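Predicted component of a thermophile-specific DNA repair system, contains a RAMP domain (Methanopyrus kandleri, PDB 4N0L) probably binds CRISPR RNA as the Csm3 subunit of a type III-A CRISPR interference system, and may cleave RNA as relatives do. Local coordinates at residues 6-20 and 218-232. Residues are numbered along the deposited sequence; the frame is centred on the assembly and turned at random. Where two conformers were deposited one is given.
Sequences GTITLVGEIRLRTGT and VPKGSRFGLEVVYRV
Glu13 and Arg223 form a salt bridge across two antiparallel strands, with Arg223 NH1 donating to Glu13 OE1 at 2.8 Å. The oxygen lies in the guanidinium plane at its edge, yet the carboxylate is turned 53° from that plane. Glu13 CG sits between its own backbone N and carbonyl carbon (chi1 67°), and the extended chain beyond carries the carboxylate across the Arg223 methylenes. Over one face of the same guanidinium, toward its rim, lies Arg15 CD, 3.7 Å from Arg223 NH2. The two like-charged groups share a water, which accepts from Arg15 NE and Arg223 NH2 and probably eases their repulsion.

The other face of the sheet is apolar here: Leu16 CD1 reaches the edge of the Phe224 ring, 3.5 Å from CE1, and also packs on Val218 CG1. Ile14 meets Leu226 at about a right angle, and Leu10 lies against Val228. Between the faces, paired backbone bonds join Ile8 to Tyr230, Leu10 to Val228, Gly12 to Leu226 and Ile14 to Phe224. The pairing is distorted at Gly12, whose O receives Leu226 N from 42° above the carbonyl plane. Leu16 closes the regular pairing on the type II turn from Pro219 to Ser222, its N donating to Ser222 O and its O accepting from Gly221 N; Pro219 O accepts from both OG and N of Ser222, and pairing resumes at Thr20 and Val218.

Thr306 binds the other carboxylate oxygen of Glu13, while Asp241 holds the Tyr230 hydroxyl. Strands 7-16 and 223-231 are adjacent interior strands of the antiparallel sheet of this RRM-like RAMP fold, flanked by strands 268-278 and 172-174 respectively. Helix 238-255 packs against Ile8, Leu10, Tyr230 and Val232, and helix 181-191 against Pro219, Ser222 and Arg223.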
ATOM      1  N   GLY A   6      12.910  -7.400 -10.350  1.00 61.96           N
ATOM      2  CA  GLY A   6      11.682  -7.549 -11.105  1.00 50.80           C
ATOM      3  C   GLY A   6      10.468  -7.256 -10.245  1.00 44.33           C
ATOM      4  O   GLY A   6      10.594  -6.682  -9.162  1.00 37.23           O
ATOM      5  N   THR A   7       9.290  -7.671 -10.703  1.00 41.00           N
ATOM      6  CA  THR A   7       8.049  -7.176 -10.115  1.00 34.69           C
ATOM      7  C   THR A   7       6.915  -8.192 -10.004  1.00 35.96           C
ATOM      8  O   THR A   7       6.842  -9.163 -10.756  1.00 36.37           O
ATOM      9  CB  THR A   7       7.500  -5.984 -10.926  1.00 33.49           C
ATOM     10  OG1 THR A   7       7.359  -6.371 -12.298  1.00 40.10           O
ATOM     11  CG2 THR A   7       8.432  -4.784 -10.847  1.00 27.71           C
ATOM     12  N   ILE A   8       6.028  -7.939  -9.046  1.00 34.13           N
ATOM     13  CA  ILE A   8       4.737  -8.612  -8.978  1.00 27.88           C
ATOM     14  C   ILE A   8       3.658  -7.545  -9.074  1.00 25.15           C
ATOM     15  O   ILE A   8       3.628  -6.615  -8.268  1.00 24.27           O
ATOM     16  CB  ILE A   8       4.541  -9.403  -7.677  1.00 25.69           C
ATOM     17  CG1 ILE A   8       5.557 -10.538  -7.564  1.00 18.86           C
ATOM     18  CG2 ILE A   8       3.125  -9.957  -7.606  1.00 27.74           C
ATOM     19  CD1 ILE A   8       5.557 -11.197  -6.205  1.00 17.28           C
ATOM     20  N   THR A   9       2.775  -7.674 -10.059  1.00 26.23           N
ATOM     21  CA  THR A   9       1.744  -6.668 -10.281  1.00 23.08           C
ATOM     22  C   THR A   9       0.345  -7.176  -9.958  1.00 28.46           C
ATOM     23  O   THR A   9      -0.128  -8.145 -10.552  1.00 28.84           O
ATOM     24  CB  THR A   9       1.756  -6.169 -11.731  1.00 20.66           C
ATOM     25  OG1 THR A   9       3.041  -5.613 -12.035  1.00 26.72           O
ATOM     26  CG2 THR A   9       0.691  -5.106 -11.934  1.00 22.44           C
ATOM     27  N   LEU A  10      -0.313  -6.510  -9.014  1.00 27.59           N
ATOM     28  CA  LEU A  10      -1.710  -6.793  -8.708  1.00 23.59           C
ATOM     29  C   LEU A  10      -2.586  -6.084  -9.728  1.00 25.21           C
ATOM     30  O   LEU A  10      -2.446  -4.878  -9.935  1.00 25.32           O
ATOM     31  CB  LEU A  10      -2.082  -6.344  -7.286  1.00 19.83           C
ATOM     32  CG  LEU A  10      -1.531  -7.048  -6.035  1.00 23.90           C
ATOM     33  CD1 LEU A  10      -0.006  -7.105  -5.989  1.00 20.98           C
ATOM     34  CD2 LEU A  10      -2.078  -6.386  -4.774  1.00 19.84           C
ATOM     35  N   VAL A  11      -3.478  -6.832 -10.373  1.00 20.27           N
ATOM     36  CA  VAL A  11      -4.367  -6.261 -11.379  1.00 22.33           C
ATOM     37  C   VAL A  11      -5.827  -6.575 -11.076  1.00 24.60           C
ATOM     38  O   VAL A  11      -6.195  -7.727 -10.838  1.00 26.91           O
ATOM     39  CB  VAL A  11      -4.031  -6.774 -12.794  1.00 28.03           C
ATOM     40  CG1 VAL A  11      -4.945  -6.128 -13.834  1.00 25.39           C
ATOM     41  CG2 VAL A  11      -2.567  -6.520 -13.127  1.00 27.04           C
ATOM     42  N   GLY A  12      -6.653  -5.536 -11.090  1.00 20.74           N
ATOM     43  CA  GLY A  12      -8.075  -5.676 -10.845  1.00 20.82           C
ATOM     44  C   GLY A  12      -8.726  -4.310 -10.837  1.00 21.97           C
ATOM     45  O   GLY A  12      -8.356  -3.442 -11.627  1.00 17.75           O
ATOM     46  N   GLU A  13      -9.660  -4.092  -9.919  1.00 19.59           N
ATOM     47  CA  GLU A  13     -10.301  -2.788  -9.823  1.00 19.30           C
ATOM     48  C   GLU A  13     -10.824  -2.497  -8.423  1.00 20.75           C
ATOM     49  O   GLU A  13     -10.982  -3.396  -7.593  1.00 20.02           O
ATOM     50  CB  GLU A  13     -11.448  -2.675 -10.836  1.00 20.78           C
ATOM     51  CG  GLU A  13     -12.627  -3.595 -10.558  1.00 23.70           C
ATOM     52  CD  GLU A  13     -13.746  -3.457 -11.582  1.00 28.11           C
ATOM     53  OE1 GLU A  13     -14.834  -4.022 -11.344  1.00 24.32           O
ATOM     54  OE2 GLU A  13     -13.539  -2.795 -12.623  1.00 28.00           O
ATOM     55  N   ILE A  14     -11.066  -1.217  -8.166  1.00 20.10           N
ATOM     56  CA  ILE A  14     -11.660  -0.779  -6.916  1.00 21.37           C
ATOM     57  C   ILE A  14     -13.147  -0.516  -7.119  1.00 24.02           C
ATOM     58  O   ILE A  14     -13.524   0.282  -7.974  1.00 20.60           O
ATOM     59  CB  ILE A  14     -10.993   0.502  -6.382  1.00 23.60           C
ATOM     60  CG1 ILE A  14      -9.483   0.306  -6.236  1.00 22.16           C
ATOM     61  CG2 ILE A  14     -11.634   0.929  -5.065  1.00 19.17           C
ATOM     62  CD1 ILE A  14      -8.728   1.597  -6.001  1.00 21.04           C
ATOM     63  N   ARG A  15     -13.990  -1.194  -6.350  1.00 25.39           N
ATOM     64  CA  ARG A  15     -15.417  -0.899  -6.361  1.00 24.37           C
ATOM     65  C   ARG A  15     -15.810  -0.125  -5.113  1.00 20.99           C
ATOM     66  O   ARG A  15     -15.451  -0.511  -4.003  1.00 21.23           O
ATOM     67  CB  ARG A  15     -16.254  -2.174  -6.456  1.00 29.08           C
ATOM     68  CG  ARG A  15     -17.751  -1.887  -6.491  1.00 30.19           C
ATOM     69  CD  ARG A  15     -18.592  -3.149  -6.500  1.00 35.78           C
ATOM     70  NE  ARG A  15     -20.015  -2.828  -6.437  1.00 39.48           N
ATOM     71  CZ  ARG A  15     -20.698  -2.690  -5.305  1.00 41.85           C
ATOM     72  NH1 ARG A  15     -20.092  -2.853  -4.138  1.00 42.99           N
ATOM     73  NH2 ARG A  15     -21.990  -2.392  -5.341  1.00 44.41           N
ATOM     74  N   LEU A  16     -16.527   0.979  -5.296  1.00 25.83           N
ATOM     75  CA  LEU A  16     -17.060   1.725  -4.162  1.00 30.61           C
ATOM     76  C   LEU A  16     -18.345   1.090  -3.641  1.00 29.06           C
ATOM     77  O   LEU A  16     -19.293   0.889  -4.398  1.00 24.17           O
ATOM     78  CB  LEU A  16     -17.320   3.183  -4.546  1.00 37.10           C
ATOM     79  CG  LEU A  16     -16.089   4.051  -4.806  1.00 41.99           C
ATOM     80  CD1 LEU A  16     -16.408   5.124  -5.825  1.00 42.06           C
ATOM     81  CD2 LEU A  16     -15.588   4.675  -3.512  1.00 44.99           C
ATOM     82  N   ARG A  17     -18.375   0.776  -2.349  1.00 32.30           N
ATOM     83  CA  ARG A  17     -19.590   0.271  -1.716  1.00 34.58           C
ATOM     84  C   ARG A  17     -20.503   1.432  -1.347  1.00 31.99           C
ATOM     85  O   ARG A  17     -21.709   1.257  -1.185  1.00 32.63           O
ATOM     86  CB  ARG A  17     -19.266  -0.569  -0.477  1.00 37.35           C
ATOM     87  CG  ARG A  17     -18.226  -1.651  -0.705  1.00 42.14           C
ATOM     88  CD  ARG A  17     -18.374  -2.795   0.292  1.00 52.15           C
ATOM     89  NE  ARG A  17     -17.973  -2.418   1.645  1.00 61.88           N
ATOM     90  CZ  ARG A  17     -18.807  -1.966   2.576  1.00 67.75           C
ATOM     91  NH1 ARG A  17     -20.101  -1.841   2.307  1.00 67.94           N
ATOM     92  NH2 ARG A  17     -18.351  -1.646   3.779  1.00 68.62           N
ATOM     93  N   THR A  18     -19.917   2.617  -1.201  1.00 27.09           N
ATOM     94  CA  THR A  18     -20.686   3.831  -0.956  1.00 28.38           C
ATOM     95  C   THR A  18     -20.292   4.905  -1.956  1.00 30.35           C
ATOM     96  O   THR A  18     -19.166   4.918  -2.452  1.00 32.85           O
ATOM     97  CB  THR A  18     -20.475   4.378   0.475  1.00 27.86           C
ATOM     98  OG1 THR A  18     -19.087   4.669   0.683  1.00 33.70           O
ATOM     99  CG2 THR A  18     -20.943   3.369   1.514  1.00 25.53           C
ATOM    100  N   GLY A  19     -21.216   5.812  -2.249  1.00 26.80           N
ATOM    101  CA  GLY A  19     -20.898   6.942  -3.100  1.00 22.57           C
ATOM    102  C   GLY A  19     -20.121   7.978  -2.315  1.00 24.72           C
ATOM    103  O   GLY A  19     -20.130   7.962  -1.085  1.00 30.85           O
ATOM    104  N   THR A  20     -19.443   8.881  -3.018  1.00 22.82           N
ATOM    105  CA  THR A  20     -18.669   9.928  -2.354  1.00 26.32           C
ATOM    106  C   THR A  20     -18.815  11.279  -3.037  1.00 24.47           C
ATOM    107  O   THR A  20     -19.190  11.362  -4.207  1.00 23.81           O
ATOM    108  CB  THR A  20     -17.151   9.598  -2.301  1.00 26.57           C
ATOM    109  OG1 THR A  20     -16.610   9.595  -3.628  1.00 26.51           O
ATOM    110  CG2 THR A  20     -16.890   8.252  -1.640  1.00 26.71           C
ATOM    111  N   VAL A 218     -19.656  10.795  -6.914  1.00 39.78           N
ATOM    112  CA  VAL A 218     -19.319   9.515  -7.525  1.00 34.50           C
ATOM    113  C   VAL A 218     -20.300   8.461  -7.016  1.00 32.95           C
ATOM    114  O   VAL A 218     -20.319   8.163  -5.826  1.00 34.12           O
ATOM    115  CB  VAL A 218     -17.876   9.089  -7.200  1.00 27.61           C
ATOM    116  CG1 VAL A 218     -17.524   7.809  -7.934  1.00 28.00           C
ATOM    117  CG2 VAL A 218     -16.910  10.196  -7.570  1.00 28.19           C
ATOM    118  N   PRO A 219     -21.128   7.904  -7.915  1.00 30.77           N
ATOM    119  CA  PRO A 219     -22.171   6.954  -7.501  1.00 29.23           C
ATOM    120  C   PRO A 219     -21.612   5.676  -6.890  1.00 32.53           C
ATOM    121  O   PRO A 219     -20.507   5.254  -7.228  1.00 27.01           O
ATOM    122  CB  PRO A 219     -22.908   6.638  -8.808  1.00 25.11           C
ATOM    123  CG  PRO A 219     -22.555   7.746  -9.738  1.00 28.77           C
ATOM    124  CD  PRO A 219     -21.180   8.192  -9.357  1.00 29.66           C
ATOM    125  N   LYS A 220     -22.379   5.077  -5.987  1.00 34.31           N
ATOM    126  CA  LYS A 220     -22.044   3.773  -5.433  1.00 33.40           C
ATOM    127  C   LYS A 220     -22.010   2.743  -6.561  1.00 31.41           C
ATOM    128  O   LYS A 220     -22.834   2.791  -7.471  1.00 32.61           O
ATOM    129  CB  LYS A 220     -23.056   3.385  -4.350  1.00 34.25           C
ATOM    130  CG  LYS A 220     -23.236   1.900  -4.128  1.00 36.02           C
ATOM    131  CD  LYS A 220     -24.312   1.637  -3.094  1.00 42.47           C
ATOM    132  CE  LYS A 220     -24.567   0.150  -2.938  1.00 47.57           C
ATOM    133  NZ  LYS A 220     -25.429  -0.144  -1.760  1.00 49.46           N
ATOM    134  N   GLY A 221     -21.046   1.829  -6.515  1.00 30.16           N
ATOM    135  CA  GLY A 221     -20.898   0.834  -7.561  1.00 22.65           C
ATOM    136  C   GLY A 221     -19.893   1.236  -8.624  1.00 25.48           C
ATOM    137  O   GLY A 221     -19.564   0.444  -9.510  1.00 25.04           O
ATOM    138  N   SER A 222     -19.406   2.471  -8.538  1.00 27.77           N
ATOM    139  CA  SER A 222     -18.385   2.961  -9.460  1.00 26.11           C
ATOM    140  C   SER A 222     -17.113   2.135  -9.338  1.00 27.17           C
ATOM    141  O   SER A 222     -16.803   1.604  -8.270  1.00 21.67           O
ATOM    142  CB  SER A 222     -18.075   4.433  -9.196  1.00 22.55           C
ATOM    143  OG  SER A 222     -19.219   5.239  -9.417  1.00 27.68           O
ATOM    144  N   ARG A 223     -16.374   2.030 -10.434  1.00 28.69           N
ATOM    145  CA  ARG A 223     -15.216   1.155 -10.458  1.00 24.88           C
ATOM    146  C   ARG A 223     -14.002   1.849 -11.060  1.00 25.52           C
ATOM    147  O   ARG A 223     -14.087   2.484 -12.112  1.00 25.93           O
ATOM    148  CB  ARG A 223     -15.552  -0.127 -11.220  1.00 28.25           C
ATOM    149  CG  ARG A 223     -16.580  -0.990 -10.496  1.00 30.48           C
ATOM    150  CD  ARG A 223     -17.254  -1.969 -11.431  1.00 40.55           C
ATOM    151  NE  ARG A 223     -18.439  -2.576 -10.830  1.00 47.55           N
ATOM    152  CZ  ARG A 223     -18.487  -3.815 -10.355  1.00 47.23           C
ATOM    153  NH1 ARG A 223     -17.411  -4.589 -10.409  1.00 44.51           N
ATOM    154  NH2 ARG A 223     -19.612  -4.284  -9.831  1.00 47.96           N
ATOM    155  N   PHE A 224     -12.877   1.735 -10.364  1.00 26.71           N
ATOM    156  CA  PHE A 224     -11.640   2.371 -10.785  1.00 21.07           C
ATOM    157  C   PHE A 224     -10.561   1.318 -10.982  1.00 20.42           C
ATOM    158  O   PHE A 224     -10.445   0.386 -10.189  1.00 22.94           O
ATOM    159  CB  PHE A 224     -11.200   3.426  -9.762  1.00 22.41           C
ATOM    160  CG  PHE A 224     -12.205   4.532  -9.562  1.00 26.54           C
ATOM    161  CD1 PHE A 224     -13.337   4.334  -8.781  1.00 25.96           C
ATOM    162  CD2 PHE A 224     -12.024   5.765 -10.168  1.00 25.12           C
ATOM    163  CE1 PHE A 224     -14.266   5.345  -8.605  1.00 22.18           C
ATOM    164  CE2 PHE A 224     -12.951   6.783  -9.993  1.00 30.19           C
ATOM    165  CZ  PHE A 224     -14.074   6.570  -9.211  1.00 26.05           C
ATOM    166  N   GLY A 225      -9.803   1.450 -12.066  1.00 23.67           N
ATOM    167  CA  GLY A 225      -8.755   0.500 -12.390  1.00 23.49           C
ATOM    168  C   GLY A 225      -7.732   0.347 -11.285  1.00 23.45           C
ATOM    169  O   GLY A 225      -7.274   1.335 -10.716  1.00 24.88           O
ATOM    170  N   LEU A 226      -7.392  -0.894 -10.980  1.00 24.88           N
ATOM    171  CA  LEU A 226      -6.397  -1.199  -9.973  1.00 25.72           C
ATOM    172  C   LEU A 226      -5.212  -1.927 -10.586  1.00 25.06           C
ATOM    173  O   LEU A 226      -5.312  -3.067 -11.002  1.00 19.97           O
ATOM    174  CB  LEU A 226      -6.999  -2.028  -8.845  1.00 24.76           C
ATOM    175  CG  LEU A 226      -6.067  -2.321  -7.674  1.00 24.82           C
ATOM    176  CD1 LEU A 226      -5.697  -1.046  -6.937  1.00 20.17           C
ATOM    177  CD2 LEU A 226      -6.699  -3.315  -6.724  1.00 26.19           C
ATOM    178  N   GLU A 227      -4.088  -1.252 -10.656  1.00 24.23           N
ATOM    179  CA  GLU A 227      -2.724  -1.696 -10.710  0.50 26.68           C
ATOM    180  C   GLU A 227      -1.655  -1.238  -9.468  1.00 26.63           C
ATOM    181  O   GLU A 227      -1.220  -0.119  -9.030  1.00 25.04           O
ATOM    182  CB  GLU A 227      -2.200  -1.199 -12.058  0.50 31.89           C
ATOM    183  CG  GLU A 227      -0.985  -1.974 -12.548  0.50 43.32           C
ATOM    184  CD  GLU A 227      -0.418  -1.430 -13.843  0.50 52.15           C
ATOM    185  OE1 GLU A 227       0.801  -1.150 -13.888  0.50 52.61           O
ATOM    186  OE2 GLU A 227      -1.185  -1.299 -14.819  0.50 55.23           O
ATOM    187  N   VAL A 228      -1.258  -2.372  -8.906  1.00 25.97           N
ATOM    188  CA  VAL A 228      -0.305  -2.173  -7.823  1.00 22.27           C
ATOM    189  C   VAL A 228       0.964  -2.958  -8.126  1.00 26.75           C
ATOM    190  O   VAL A 228       0.918  -4.175  -8.307  1.00 27.65           O
ATOM    191  CB  VAL A 228      -0.883  -2.617  -6.466  1.00 22.77           C
ATOM    192  CG1 VAL A 228       0.067  -2.258  -5.336  1.00 16.75           C
ATOM    193  CG2 VAL A 228      -2.248  -1.984  -6.234  1.00 23.72           C
ATOM    194  N   VAL A 229       2.097  -2.263  -8.180  1.00 24.75           N
ATOM    195  CA  VAL A 229       3.362  -2.903  -8.525  1.00 25.31           C
ATOM    196  C   VAL A 229       4.252  -3.063  -7.297  1.00 21.13           C
ATOM    197  O   VAL A 229       4.600  -2.083  -6.639  1.00 20.60           O
ATOM    198  CB  VAL A 229       4.135  -2.104  -9.599  1.00 23.97           C
ATOM    199  CG1 VAL A 229       5.388  -2.859 -10.016  1.00 21.48           C
ATOM    200  CG2 VAL A 229       3.252  -1.833 -10.807  1.00 18.90           C
ATOM    201  N   TYR A 230       4.611  -4.306  -6.993  1.00 18.38           N
ATOM    202  CA  TYR A 230       5.528  -4.601  -5.898  1.00 21.59           C
ATOM    203  C   TYR A 230       6.899  -5.006  -6.432  1.00 23.01           C
ATOM    204  O   TYR A 230       7.011  -5.935  -7.232  1.00 20.61           O
ATOM    205  CB  TYR A 230       4.961  -5.705  -5.000  1.00 22.45           C
ATOM    206  CG  TYR A 230       5.958  -6.270  -4.008  1.00 25.12           C
ATOM    207  CD1 TYR A 230       6.688  -7.417  -4.297  1.00 27.88           C
ATOM    208  CD2 TYR A 230       6.162  -5.660  -2.777  1.00 27.31           C
ATOM    209  CE1 TYR A 230       7.597  -7.936  -3.390  1.00 30.87           C
ATOM    210  CE2 TYR A 230       7.066  -6.170  -1.866  1.00 29.67           C
ATOM    211  CZ  TYR A 230       7.780  -7.308  -2.177  1.00 31.38           C
ATOM    212  OH  TYR A 230       8.682  -7.815  -1.269  1.00 35.30           O
ATOM    213  N   ARG A 231       7.940  -4.312  -5.983  1.00 26.34           N
ATOM    214  CA  ARG A 231       9.299  -4.630  -6.409  1.00 32.92           C
ATOM    215  C   ARG A 231       9.932  -5.679  -5.502  1.00 33.08           C
ATOM    216  O   ARG A 231      10.139  -5.444  -4.312  1.00 28.96           O
ATOM    217  CB  ARG A 231      10.168  -3.371  -6.435  1.00 32.92           C
ATOM    218  CG  ARG A 231       9.671  -2.286  -7.377  1.00 38.36           C
ATOM    219  CD  ARG A 231      10.608  -1.083  -7.404  1.00 43.16           C
ATOM    220  NE  ARG A 231      10.780  -0.477  -6.085  1.00 48.76           N
ATOM    221  CZ  ARG A 231      11.803  -0.727  -5.273  1.00 47.65           C
ATOM    222  NH1 ARG A 231      12.750  -1.580  -5.643  1.00 47.61           N
ATOM    223  NH2 ARG A 231      11.881  -0.130  -4.091  1.00 42.55           N
ATOM    224  N   VAL A 232      10.233  -6.841  -6.070  1.00 37.51           N
ATOM    225  CA  VAL A 232      10.884  -7.905  -5.319  1.00 43.12           C
ATOM    226  C   VAL A 232      12.344  -7.536  -5.078  1.00 42.34           C
ATOM    227  O   VAL A 232      13.113  -7.370  -6.023  1.00 40.51           O
ATOM    228  CB  VAL A 232      10.805  -9.258  -6.055  1.00 46.76           C
ATOM    229  CG1 VAL A 232      11.525 -10.340  -5.262  1.00 48.84           C
ATOM    230  CG2 VAL A 232       9.355  -9.642  -6.312  1.00 43.46           C
TER
HETATM  231  O   HOH W   1       2.981  -3.416 -13.816  1.00 49.57           O
HETATM  232  O   HOH W   2     -21.558  -2.439  -9.051  1.00 33.99           O